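Local coordinates for IMC sub-compartment protein ISP1 (Toxoplasma gondii, PDB 4CHM) that belongs to the inner membrane complex sub-compartment proteins critical for parasite replication, and probably serves daughter-cell formation by endodyogeny, at residues Leu27-Leu30 / Thr34-Gln37; Leu49-Glu54 / Asn100-Arg105; Asp73-Val78 / Asn83-Glu88; Ser89-His94 / Thr113-Leu118. All coordinates share one frame; numbering follows the deposited sequence. Where two conformers were deposited one is given.

Overall arrangement
From the N terminus, interaction 1 comes first and closes the tight hairpin of strands 24-29 and 35-43. Interaction 2 opens on the following strand, 48-53, and closes a long loop by reaching across the interior of the pleckstrin homology fold to strand 101-105. Nested inside that loop, interaction 3 folds the stretch after helix 72-76 back onto the helix. Interaction 4 opens before interaction 2 has closed, so the two cross, and it fixes the C-terminal helix 109-125 against strand 90-95. Strand 24-29 of interaction 1 pairs with 101-105, which pairs with 90-95, while Arg105 bridges to Asp87 and Leu75 rests on Cys90 and Ala92, tying interaction 3 to the sheet.

Interaction 1: residues Leu27-Leu30 / Thr34-Gln37; sequences LVLL and TRLQ
Strands 27-29 and 35-37 run antiparallel, their directions 157° apart and their axes 4.6 Å from each other, with Val28 and Leu36 forming the hydrogen-bonded pair between the non-hydrogen-bonded pairs Leu27-Gln37 and Leu29-Arg35. Val28 N donates to Leu36 O at 3.0 Å, and Leu36 N returns the bond to Val28 O. Past the strand ends, Leu30 N reaches Thr34 O at 2.8 Å in a nearly straight bond, 169° at the hydrogen, which closes the hairpin turn. On one face, the methylenes of Arg35 lie across two leucines, CG meeting Leu29 CD2 at 3.4 Å and Leu27 CD1 at 3.9 Å. The Arg35 chain then bends at chi3 (-69°), and NH1 reaches a sulfate, probably from the crystallisation liquor, that Arg105 also binds. On the Val28-Leu36 face, Leu30 CD1 touches Leu36 CG at 3.9 Å. Leu30 also runs alongside Thr34, CD1 lying 3.7 Å from Thr34 CB, while Thr34 OG1 bonds to Asp32 within the turn. The chemistry is therefore divided: backbone bonds set the register of this hairpin, and the cross-strand side-chain contacts are between carbons, with the Arg35 guanidinium carried past them on an aliphatic stem.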
loop_
_atom_site.group_PDB
_atom_site.type_symbol
_atom_site.label_atom_id
_atom_site.label_comp_id
_atom_site.label_asym_id
_atom_site.label_seq_id
_atom_site.Cartn_x
_atom_site.Cartn_y
_atom_site.Cartn_z
ATOM N N LEU A 27 7.130 -3.898 -3.528
ATOM C CA LEU A 27 7.681 -4.878 -2.627
ATOM C C LEU A 27 6.829 -5.087 -1.415
ATOM O O LEU A 27 6.225 -4.185 -0.909
ATOM C CB LEU A 27 9.064 -4.498 -2.161
ATOM C CG LEU A 27 10.118 -4.125 -3.156
ATOM C CD1 LEU A 27 11.411 -3.864 -2.426
ATOM C CD2 LEU A 27 10.287 -5.198 -4.172
ATOM N N VAL A 28 6.799 -6.309 -0.957
ATOM C CA VAL A 28 6.317 -6.595 0.339
ATOM C C VAL A 28 7.498 -6.812 1.270
ATOM O O VAL A 28 8.450 -7.450 0.928
ATOM C CB VAL A 28 5.372 -7.792 0.309
ATOM C CG1 VAL A 28 5.077 -8.301 1.678
ATOM C CG2 VAL A 28 4.114 -7.459 -0.456
ATOM N N LEU A 29 7.432 -6.230 2.440
ATOM C CA LEU A 29 8.507 -6.376 3.421
ATOM C C LEU A 29 8.132 -7.388 4.538
ATOM O O LEU A 29 7.157 -7.194 5.294
ATOM C CB LEU A 29 8.922 -5.007 3.987
ATOM C CG LEU A 29 9.138 -3.871 2.949
ATOM C CD1 LEU A 29 9.134 -2.483 3.579
ATOM C CD2 LEU A 29 10.403 -4.079 2.089
ATOM N N LEU A 30 8.826 -8.524 4.550
ATOM C CA LEU A 30 8.445 -9.618 5.429
ATOM C C LEU A 30 8.965 -9.360 6.854
ATOM O O LEU A 30 9.888 -8.540 7.068
ATOM C CB LEU A 30 8.918 -10.988 4.875
ATOM C CG LEU A 30 8.318 -11.408 3.511
ATOM C CD1 LEU A 30 8.848 -12.763 3.061
ATOM C CD2 LEU A 30 6.803 -11.463 3.554
ATOM N N THR A 34 13.029 -9.970 4.936
ATOM C CA THR A 34 13.037 -10.302 3.465
ATOM C C THR A 34 12.234 -9.303 2.670
ATOM O O THR A 34 11.233 -8.793 3.159
ATOM C CB THR A 34 12.320 -11.642 3.172
ATOM O OG1 THR A 34 12.712 -12.616 4.121
ATOM C CG2 THR A 34 12.611 -12.139 1.740
ATOM N N ARG A 35 12.550 -9.157 1.399
ATOM C CA ARG A 35 11.771 -8.344 0.469
ATOM C C ARG A 35 11.248 -9.220 -0.667
ATOM O O ARG A 35 12.013 -9.814 -1.339
ATOM C CB ARG A 35 12.657 -7.282 -0.117
ATOM C CG ARG A 35 12.731 -5.995 0.623
ATOM C CD ARG A 35 13.986 -5.241 0.272
ATOM N NE ARG A 35 15.079 -5.968 0.827
ATOM C CZ ARG A 35 15.787 -5.579 1.859
ATOM N NH1 ARG A 35 15.555 -4.430 2.394
ATOM N NH2 ARG A 35 16.748 -6.343 2.327
ATOM N N LEU A 36 9.953 -9.286 -0.874
ATOM C CA LEU A 36 9.391 -9.959 -2.018
ATOM C C LEU A 36 9.049 -8.965 -3.083
ATOM O O LEU A 36 8.443 -7.997 -2.810
ATOM C CB LEU A 36 8.123 -10.728 -1.665
ATOM C CG LEU A 36 8.127 -11.827 -0.628
ATOM C CD1 LEU A 36 6.733 -12.319 -0.322
ATOM C CD2 LEU A 36 8.957 -12.955 -1.148
ATOM N N GLN A 37 9.458 -9.236 -4.303
ATOM C CA GLN A 37 8.981 -8.509 -5.479
ATOM C C GLN A 37 7.581 -8.982 -5.831
ATOM O O GLN A 37 7.373 -10.140 -5.981
ATOM C CB GLN A 37 9.813 -8.765 -6.725
ATOM C CG GLN A 37 11.296 -8.601 -6.706
ATOM C CD GLN A 37 11.909 -8.871 -8.071
ATOM O OE1 GLN A 37 11.842 -9.961 -8.600
ATOM N NE2 GLN A 37 12.471 -7.866 -8.640
#

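Interaction 2: residues Leu49-Glu54 / Asn100-Arg105. With SO4 (sulfate ion), chain H; SO4 (sulfate ion), chain F.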
loop_
_atom_site.group_PDB
_atom_site.type_symbol
_atom_site.label_atom_id
_atom_site.label_comp_id
_atom_site.label_asym_id
_atom_site.label_seq_id
_atom_site.Cartn_x
_atom_site.Cartn_y
_atom_site.Cartn_z
ATOM N N LEU A 49 -7.979 -5.921 -3.420
ATOM C CA LEU A 49 -6.591 -5.809 -3.831
ATOM C C LEU A 49 -6.006 -7.205 -3.923
ATOM O O LEU A 49 -6.218 -8.027 -3.043
ATOM C CB LEU A 49 -5.771 -5.045 -2.771
ATOM C CG LEU A 49 -5.848 -3.530 -2.652
ATOM C CD1 LEU A 49 -5.031 -3.097 -1.448
ATOM C CD2 LEU A 49 -5.362 -2.820 -3.900
ATOM N N SER A 50 -5.152 -7.424 -4.905
ATOM C CA SER A 50 -4.328 -8.599 -4.878
ATOM C C SER A 50 -2.871 -8.217 -4.776
ATOM O O SER A 50 -2.439 -7.174 -5.302
ATOM C CB SER A 50 -4.574 -9.452 -6.115
ATOM O OG SER A 50 -4.313 -8.706 -7.290
ATOM N N ILE A 51 -2.107 -9.109 -4.148
ATOM C CA ILE A 51 -0.667 -9.011 -4.061
ATOM C C ILE A 51 -0.106 -10.358 -4.541
ATOM O O ILE A 51 -0.408 -11.410 -3.975
ATOM C CB ILE A 51 -0.234 -8.790 -2.608
ATOM C CG1 ILE A 51 -0.889 -7.506 -2.052
ATOM C CG2 ILE A 51 1.279 -8.719 -2.509
ATOM C CD1 ILE A 51 -0.679 -7.316 -0.567
ATOM N N SER A 52 0.717 -10.313 -5.562
ATOM C CA SER A 52 1.189 -11.519 -6.223
ATOM C C SER A 52 2.675 -11.518 -6.159
ATOM O O SER A 52 3.294 -10.623 -6.708
ATOM C CB SER A 52 0.752 -11.493 -7.693
ATOM O OG SER A 52 1.229 -12.634 -8.375
ATOM N N CYS A 53 3.261 -12.523 -5.492
ATOM C CA CYS A 53 4.716 -12.617 -5.333
ATOM C C CYS A 53 5.160 -14.071 -5.444
ATOM O O CYS A 53 4.531 -14.950 -4.882
ATOM C CB CYS A 53 5.159 -12.117 -3.949
ATOM S SG CYS A 53 4.145 -10.813 -3.221
ATOM N N GLU A 54 6.232 -14.302 -6.183
ATOM C CA GLU A 54 6.779 -15.636 -6.330
ATOM C C GLU A 54 5.669 -16.670 -6.575
ATOM O O GLU A 54 5.580 -17.707 -5.880
ATOM C CB GLU A 54 7.662 -15.984 -5.110
ATOM C CG GLU A 54 8.947 -15.138 -5.100
ATOM C CD GLU A 54 9.747 -15.220 -3.808
ATOM O OE1 GLU A 54 9.389 -16.016 -2.918
ATOM O OE2 GLU A 54 10.729 -14.447 -3.677
ATOM N N ASN A 100 -3.426 -8.326 11.633
ATOM C CA ASN A 100 -2.015 -8.163 11.281
ATOM C C ASN A 100 -1.865 -7.218 10.096
ATOM O O ASN A 100 -2.859 -6.696 9.565
ATOM C CB ASN A 100 -1.375 -9.533 10.972
ATOM C CG ASN A 100 -1.350 -10.449 12.189
ATOM O OD1 ASN A 100 -1.037 -10.008 13.306
ATOM N ND2 ASN A 100 -1.663 -11.736 11.979
ATOM N N CYS A 101 -0.620 -7.004 9.676
ATOM C CA CYS A 101 -0.299 -5.912 8.779
ATOM C C CYS A 101 0.573 -6.381 7.606
ATOM O O CYS A 101 1.543 -7.098 7.805
ATOM C CB CYS A 101 0.402 -4.780 9.544
ATOM S SG CYS A 101 -0.477 -4.161 11.010
ATOM N N ILE A 102 0.239 -5.949 6.392
ATOM C CA ILE A 102 1.086 -6.224 5.246
ATOM C C ILE A 102 1.764 -4.955 4.784
ATOM O O ILE A 102 1.113 -4.071 4.215
ATOM C CB ILE A 102 0.279 -6.829 4.090
ATOM C CG1 ILE A 102 -0.355 -8.178 4.521
ATOM C CG2 ILE A 102 1.189 -7.038 2.872
ATOM C CD1 ILE A 102 -1.240 -8.816 3.448
ATOM N N PRO A 103 3.089 -4.878 4.952
ATOM C CA PRO A 103 3.751 -3.633 4.537
ATOM C C PRO A 103 4.163 -3.629 3.074
ATOM O O PRO A 103 4.890 -4.510 2.634
ATOM C CB PRO A 103 4.989 -3.574 5.458
ATOM C CG PRO A 103 4.724 -4.626 6.544
ATOM C CD PRO A 103 3.965 -5.687 5.817
ATOM N N LEU A 104 3.690 -2.622 2.336
ATOM C CA LEU A 104 3.961 -2.482 0.900
ATOM C C LEU A 104 4.896 -1.321 0.740
ATOM O O LEU A 104 4.639 -0.213 1.269
ATOM C CB LEU A 104 2.693 -2.133 0.134
ATOM C CG LEU A 104 1.497 -3.070 0.263
ATOM C CD1 LEU A 104 0.304 -2.463 -0.429
ATOM C CD2 LEU A 104 1.827 -4.416 -0.314
ATOM N N ARG A 105 5.969 -1.522 0.002
ATOM C CA ARG A 105 6.875 -0.386 -0.296
ATOM C C ARG A 105 6.725 0.039 -1.767
ATOM O O ARG A 105 6.895 -0.779 -2.665
ATOM C CB ARG A 105 8.333 -0.758 -0.021
ATOM C CG ARG A 105 9.283 0.416 -0.328
ATOM C CD ARG A 105 10.723 0.020 -0.127
ATOM N NE ARG A 105 11.073 -0.165 1.292
ATOM C CZ ARG A 105 12.224 -0.721 1.696
ATOM N NH1 ARG A 105 13.070 -1.207 0.784
ATOM N NH2 ARG A 105 12.498 -0.870 2.997
HETATM S S SO4 H . 16.257 -1.236 2.410
HETATM O O1 SO4 H . 16.434 0.167 1.878
HETATM O O2 SO4 H . 15.456 -1.259 3.708
HETATM O O3 SO4 H . 17.593 -1.874 2.639
HETATM O O4 SO4 H . 15.588 -2.139 1.412
HETATM S S SO4 F . -2.586 -13.031 8.247
HETATM O O1 SO4 F . -1.884 -12.603 9.489
HETATM O O2 SO4 F . -3.466 -14.166 8.549
HETATM O O3 SO4 F . -1.558 -13.444 7.251
HETATM O O4 SO4 F . -3.432 -11.912 7.726
#
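Ile51 meets Ile102 and Leu104 inside the pleckstrin homology fold through branched aliphatic chains, while the two flat groups of segment 100-105, the Arg105 guanidinium and the Asn100 amide, bind sulfates probably taken from the crystallisation liquor. The guanidinium is engaged at its edge, where O4 of sulfate H lies in its plane. Arg105 NH1 donates to that O4 at 2.8 Å with 170° at the hydrogen, and Arg105 NH2 donates to O2 of the same ion at 3.1 Å; Arg35 shares this sulfate through O4. Asp87 forms a salt bridge with NE and Asn83 O accepts from NH2, which brings partners to all three nitrogens and should hold the group's rotation. Asn100 ND2 donates to O1 of sulfate F at 2.6 Å, 165° at the hydrogen.

The apolar contact spans the interior of the barrel: strands 48-53 and 101-105 are separated in the sheet by strands 35-43 and 24-29, yet face each other, with the CA atoms of Ile51 and Leu104 9.4 Å apart. Val28 borders both Ile51 and Leu104, and Ile60 borders Ile51 and Ile102, which makes the contact part of a continuous core. At the end of strand 48-53, Cys53 is joined by a disulfide to Cys38. With CG1 anti to the carbonyl carbon and chi2 extended at 172°, Ile51 sends its end carbon into the interior: CD1 meets Ile102 CG2 tip to tip at 3.9 Å and Leu104 CD2 at 3.8 Å.

Interaction 3: residues Asp73-Val78 / Asn83-Glu88. With SO4 (sulfate ion), chain G; SO4 (sulfate ion), chain E.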
loop_
_atom_site.group_PDB
_atom_site.type_symbol
_atom_site.label_atom_id
_atom_site.label_comp_id
_atom_site.label_asym_id
_atom_site.label_seq_id
_atom_site.Cartn_x
_atom_site.Cartn_y
_atom_site.Cartn_z
ATOM N N ASP A 73 5.425 7.003 12.910
ATOM C CA ASP A 73 5.049 6.423 14.228
ATOM C C ASP A 73 4.125 5.176 14.152
ATOM O O ASP A 73 4.306 4.224 14.897
ATOM C CB ASP A 73 4.447 7.496 15.153
ATOM C CG ASP A 73 5.529 8.421 15.790
ATOM O OD1 ASP A 73 6.741 8.122 15.669
ATOM O OD2 ASP A 73 5.148 9.431 16.418
ATOM N N GLN A 74 3.124 5.237 13.274
ATOM C CA GLN A 74 2.270 4.100 12.918
ATOM C C GLN A 74 3.078 2.883 12.446
ATOM O O GLN A 74 2.915 1.811 12.930
ATOM C CB GLN A 74 1.260 4.515 11.809
ATOM C CG GLN A 74 0.195 5.522 12.258
ATOM C CD GLN A 74 -0.587 6.094 11.095
ATOM O OE1 GLN A 74 -0.153 6.021 9.934
ATOM N NE2 GLN A 74 -1.740 6.680 11.392
ATOM N N LEU A 75 4.000 3.102 11.545
ATOM C CA LEU A 75 4.829 2.018 11.009
ATOM C C LEU A 75 5.870 1.459 12.026
ATOM O O LEU A 75 6.155 0.254 12.039
ATOM C CB LEU A 75 5.529 2.503 9.735
ATOM C CG LEU A 75 4.578 2.712 8.546
ATOM C CD1 LEU A 75 5.322 3.442 7.422
ATOM C CD2 LEU A 75 4.027 1.364 8.059
ATOM N N GLN A 76 6.369 2.290 12.911
ATOM C CA GLN A 76 7.244 1.868 14.003
ATOM C C GLN A 76 6.612 0.824 14.944
ATOM O O GLN A 76 7.302 0.038 15.479
ATOM C CB GLN A 76 7.790 3.071 14.783
ATOM C CG GLN A 76 8.725 3.978 13.999
ATOM C CD GLN A 76 10.117 3.429 13.853
ATOM O OE1 GLN A 76 10.280 2.283 13.615
ATOM N NE2 GLN A 76 11.108 4.252 14.061
ATOM N N ARG A 77 5.288 0.789 15.047
ATOM C CA ARG A 77 4.570 -0.254 15.780
ATOM C C ARG A 77 4.585 -1.661 15.171
ATOM O O ARG A 77 4.277 -2.587 15.821
ATOM C CB ARG A 77 3.148 0.160 16.057
ATOM C CG ARG A 77 3.036 1.213 17.136
ATOM C CD ARG A 77 1.636 1.767 17.245
ATOM N NE ARG A 77 1.577 2.709 18.334
ATOM C CZ ARG A 77 0.458 3.126 18.887
ATOM N NH1 ARG A 77 -0.677 2.719 18.418
ATOM N NH2 ARG A 77 0.479 3.978 19.879
ATOM N N VAL A 78 4.976 -1.795 13.925
ATOM C CA VAL A 78 4.995 -3.064 13.249
ATOM C C VAL A 78 6.191 -3.903 13.657
ATOM O O VAL A 78 7.283 -3.457 13.648
ATOM C CB VAL A 78 5.021 -2.927 11.722
ATOM C CG1 VAL A 78 4.880 -4.267 11.073
ATOM C CG2 VAL A 78 3.976 -1.980 11.241
ATOM N N ASN A 83 13.160 -2.339 7.437
ATOM C CA ASN A 83 13.075 -0.918 7.676
ATOM C C ASN A 83 11.865 -0.344 6.923
ATOM O O ASN A 83 11.906 -0.170 5.711
ATOM C CB ASN A 83 14.389 -0.223 7.257
ATOM C CG ASN A 83 14.467 1.210 7.739
ATOM O OD1 ASN A 83 13.468 1.947 7.708
ATOM N ND2 ASN A 83 15.640 1.621 8.170
ATOM N N LEU A 84 10.775 -0.104 7.643
ATOM C CA LEU A 84 9.550 0.323 7.003
ATOM C C LEU A 84 9.532 1.843 6.804
ATOM O O LEU A 84 8.739 2.356 5.993
ATOM C CB LEU A 84 8.309 -0.124 7.803
ATOM C CG LEU A 84 8.111 -1.631 8.061
ATOM C CD1 LEU A 84 6.769 -1.928 8.699
ATOM C CD2 LEU A 84 8.322 -2.470 6.795
ATOM N N VAL A 85 10.261 2.575 7.640
ATOM C CA VAL A 85 10.035 4.016 7.755
ATOM C C VAL A 85 11.024 4.962 7.086
ATOM O O VAL A 85 10.661 6.066 6.689
ATOM C CB VAL A 85 9.912 4.439 9.232
ATOM C CG1 VAL A 85 8.760 3.710 9.903
ATOM C CG2 VAL A 85 11.222 4.196 9.966
ATOM N N ASP A 86 12.272 4.538 6.970
ATOM C CA ASP A 86 13.342 5.444 6.574
ATOM C C ASP A 86 13.225 6.048 5.169
ATOM O O ASP A 86 13.643 7.179 4.942
ATOM C CB ASP A 86 14.722 4.877 6.912
ATOM C CG ASP A 86 15.043 5.019 8.394
ATOM O OD1 ASP A 86 14.651 6.045 8.988
ATOM O OD2 ASP A 86 15.661 4.107 8.973
ATOM N N ASP A 87 12.685 5.289 4.226
ATOM C CA ASP A 87 12.422 5.829 2.899
ATOM C C ASP A 87 11.048 6.509 2.762
ATOM O O ASP A 87 10.725 7.032 1.698
ATOM C CB ASP A 87 12.612 4.761 1.819
ATOM C CG ASP A 87 11.561 3.676 1.876
ATOM O OD1 ASP A 87 10.538 3.860 2.564
ATOM O OD2 ASP A 87 11.761 2.635 1.225
ATOM N N GLU A 88 10.243 6.495 3.824
ATOM C CA GLU A 88 8.885 7.091 3.769
ATOM C C GLU A 88 8.171 6.723 2.487
ATOM O O GLU A 88 7.412 7.530 1.944
ATOM C CB GLU A 88 8.929 8.636 3.910
ATOM C CG GLU A 88 9.510 9.118 5.226
ATOM C CD GLU A 88 11.040 9.209 5.222
ATOM O OE1 GLU A 88 11.675 9.225 4.115
ATOM O OE2 GLU A 88 11.604 9.328 6.334
HETATM S S SO4 G . 12.513 7.175 15.424
HETATM O O1 SO4 G . 12.974 8.449 16.037
HETATM O O2 SO4 G . 12.340 6.112 16.475
HETATM O O3 SO4 G . 13.548 6.765 14.427
HETATM O O4 SO4 G . 11.195 7.388 14.752
HETATM S S SO4 E . -4.487 8.950 9.633
HETATM O O1 SO4 E . -4.380 10.398 9.943
HETATM O O2 SO4 E . -3.501 8.228 10.418
HETATM O O3 SO4 E . -4.237 8.741 8.183
HETATM O O4 SO4 E . -5.829 8.469 9.942
#
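Leu75, on helix 72-76, can be followed outward into the loop that folds back over it. Its CB is pressed against Val85 CG1 at 3.5 Å, tighter than usual van der Waals contact, and lies 4.3 Å from Leu84 CB. At the tip the branches part: CD1 of Leu75 reaches Leu84 O at 3.9 Å, and CD2 rests on Ala92 CB of strand 90-95, also at 3.9 Å, so the side chain wedges between loop and sheet. Leu84 CD1 lies against the flank of Val78, 3.6 Å from Val78 CB and 3.8 Å from both methyls, CG1 and CG2, of Val78, the two side chains crossing at about a right angle. Val85 CG2 takes the crowded position between backbone N and carbonyl carbon (CG1 at chi1 -59°) and faces the amide end of Gln76, whose chain bends at chi2 (-78°) to lay that end across the valine; Gln76 NE2 also makes a weak hydrogen bond to O4 of sulfate G.

The loop is shaped from within. Asn83 OD1 accepts from Asp86 N at 2.9 Å, the donor tilted from the carbonyl plane, in an Asx motif, and Asn83 ND2 donates to Asp86 OD2 at 2.6 Å, in its own amide plane. Gripped at both ends, the Asn83 amide is fixed in its flip. These polar bonds set the loop's shape, whereas between residues 73-78 and 83-88 the contact is mainly apolar packing, and a salt bridge from Asp86 OD1 to Arg72 adds a charged tie to the start of the helix, consistent with an ionised Asp86.

Interaction 4: residues Ser89-His94 / Thr113-Leu118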
loop_
_atom_site.group_PDB
_atom_site.type_symbol
_atom_site.label_atom_id
_atom_site.label_comp_id
_atom_site.label_asym_id
_atom_site.label_seq_id
_atom_site.Cartn_x
_atom_site.Cartn_y
_atom_site.Cartn_z
ATOM N N SER A 89 8.415 5.495 2.003
ATOM C CA SER A 89 7.726 4.981 0.820
ATOM C C SER A 89 6.768 3.804 1.107
ATOM O O SER A 89 6.259 3.193 0.179
ATOM C CB SER A 89 8.743 4.578 -0.254
ATOM O OG SER A 89 9.483 5.719 -0.647
ATOM N N CYS A 90 6.535 3.492 2.384
ATOM C CA CYS A 90 5.751 2.313 2.742
ATOM C C CYS A 90 4.312 2.642 3.214
ATOM O O CYS A 90 4.097 3.582 3.978
ATOM C CB CYS A 90 6.494 1.542 3.807
ATOM S SG CYS A 90 5.600 0.144 4.481
ATOM N N VAL A 91 3.334 1.872 2.756
ATOM C CA VAL A 91 2.054 1.793 3.432
ATOM C C VAL A 91 1.807 0.342 3.843
ATOM O O VAL A 91 1.896 -0.586 3.002
ATOM C CB VAL A 91 0.874 2.231 2.539
ATOM C CG1 VAL A 91 -0.370 2.395 3.369
ATOM C CG2 VAL A 91 1.193 3.525 1.777
ATOM N N ALA A 92 1.427 0.145 5.097
ATOM C CA ALA A 92 1.002 -1.195 5.556
ATOM C C ALA A 92 -0.500 -1.288 5.623
ATOM O O ALA A 92 -1.156 -0.413 6.185
ATOM C CB ALA A 92 1.607 -1.519 6.906
ATOM N N LEU A 93 -1.042 -2.388 5.106
ATOM C CA LEU A 93 -2.454 -2.673 5.248
ATOM C C LEU A 93 -2.686 -3.380 6.545
ATOM O O LEU A 93 -2.252 -4.530 6.734
ATOM C CB LEU A 93 -2.956 -3.564 4.105
ATOM C CG LEU A 93 -2.493 -3.249 2.691
ATOM C CD1 LEU A 93 -2.951 -4.388 1.786
ATOM C CD2 LEU A 93 -3.042 -1.901 2.223
ATOM N N HIS A 94 -3.389 -2.716 7.434
ATOM C CA HIS A 94 -3.810 -3.316 8.676
ATOM C C HIS A 94 -5.130 -4.018 8.401
ATOM O O HIS A 94 -6.093 -3.395 8.061
ATOM C CB HIS A 94 -3.982 -2.230 9.744
ATOM C CG HIS A 94 -4.255 -2.758 11.110
ATOM N ND1 HIS A 94 -4.893 -2.024 12.070
ATOM C CD2 HIS A 94 -3.976 -3.946 11.672
ATOM C CE1 HIS A 94 -5.004 -2.739 13.167
ATOM N NE2 HIS A 94 -4.449 -3.909 12.953
ATOM N N THR A 113 2.217 8.350 -0.985
ATOM C CA THR A 113 1.243 9.335 -0.570
ATOM C C THR A 113 -0.068 9.224 -1.319
ATOM O O THR A 113 -1.106 9.208 -0.708
ATOM C CB THR A 113 1.771 10.772 -0.695
ATOM O OG1 THR A 113 2.962 10.915 0.048
ATOM C CG2 THR A 113 0.773 11.720 -0.178
ATOM N N CYS A 114 0.002 9.082 -2.633
ATOM C CA CYS A 114 -1.211 8.886 -3.463
ATOM C C CYS A 114 -1.995 7.668 -3.101
ATOM O O CYS A 114 -3.208 7.676 -3.216
ATOM C CB CYS A 114 -0.873 8.805 -4.957
ATOM S SG CYS A 114 -0.411 10.375 -5.661
ATOM N N PHE A 115 -1.296 6.573 -2.800
ATOM C CA PHE A 115 -1.971 5.343 -2.445
ATOM C C PHE A 115 -2.880 5.525 -1.261
ATOM O O PHE A 115 -3.985 4.936 -1.213
ATOM C CB PHE A 115 -0.982 4.226 -2.122
ATOM C CG PHE A 115 -1.647 2.880 -1.912
ATOM C CD1 PHE A 115 -2.240 2.208 -2.987
ATOM C CD2 PHE A 115 -1.615 2.261 -0.692
ATOM C CE1 PHE A 115 -2.796 0.934 -2.829
ATOM C CE2 PHE A 115 -2.239 1.014 -0.496
ATOM C CZ PHE A 115 -2.815 0.349 -1.574
ATOM N N VAL A 116 -2.379 6.212 -0.239
ATOM C CA VAL A 116 -3.174 6.429 0.987
ATOM C C VAL A 116 -4.480 7.163 0.667
ATOM O O VAL A 116 -5.554 6.715 1.058
ATOM C CB VAL A 116 -2.354 7.151 2.102
ATOM C CG1 VAL A 116 -3.250 7.584 3.253
ATOM C CG2 VAL A 116 -1.262 6.212 2.633
ATOM N N ASP A 117 -4.399 8.220 -0.116
ATOM C CA ASP A 117 -5.577 8.946 -0.571
ATOM C C ASP A 117 -6.512 8.134 -1.440
ATOM O O ASP A 117 -7.683 8.137 -1.220
ATOM C CB ASP A 117 -5.160 10.170 -1.346
ATOM C CG ASP A 117 -4.405 11.143 -0.511
ATOM O OD1 ASP A 117 -4.843 11.437 0.590
ATOM O OD2 ASP A 117 -3.374 11.598 -0.946
ATOM N N LEU A 118 -5.980 7.410 -2.403
ATOM C CA LEU A 118 -6.794 6.598 -3.278
ATOM C C LEU A 118 -7.552 5.501 -2.534
ATOM O O LEU A 118 -8.685 5.241 -2.827
ATOM C CB LEU A 118 -5.937 5.973 -4.373
ATOM C CG LEU A 118 -6.655 5.055 -5.348
ATOM C CD1 LEU A 118 -7.707 5.798 -6.132
ATOM C CD2 LEU A 118 -5.704 4.321 -6.261
#
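The C-terminal helix of the pleckstrin homology fold packs here against the sheet, Val91 and Leu93 of strand 90-95 meeting Phe115 and Val116 of helix 109-125. The short strand and helix segments approach to 8.9 Å between axes, with 33° between their directions, and the CA atoms of Val91 and Val116 are the nearest pair, 7.4 Å apart. All four touching side chains are buried, and the joint is made of carbon alone.

Val91 stands at its middle. Its CG2 is held anti to the carbonyl carbon, beside the backbone N, and from there reaches both helix residues: Val116 CG2 at 3.7 Å and Phe115 CD2 at 3.9 Å. The other methyl, Val91 CG1, adds a contact to Val116 CG2 at 4.0 Å, so this one helix methyl nests against both branches of the strand valine. Phe115 sets CG anti to the backbone N (chi1 -173°), which swings the ring to the strand. The ring of Phe106 meets it with planes about 40° apart, and Leu16 of helix 10-22 also touches Phe115, so the contact continues into the N-terminal helix, while Leu68 on the neighbouring strand 65-69 flanks Val91 and Leu93. Leu93 comes in at about a right angle to Phe115, not over a face but at the ring edge, near its plane, where its CD2 lies 4.1 Å from Phe115 CE2.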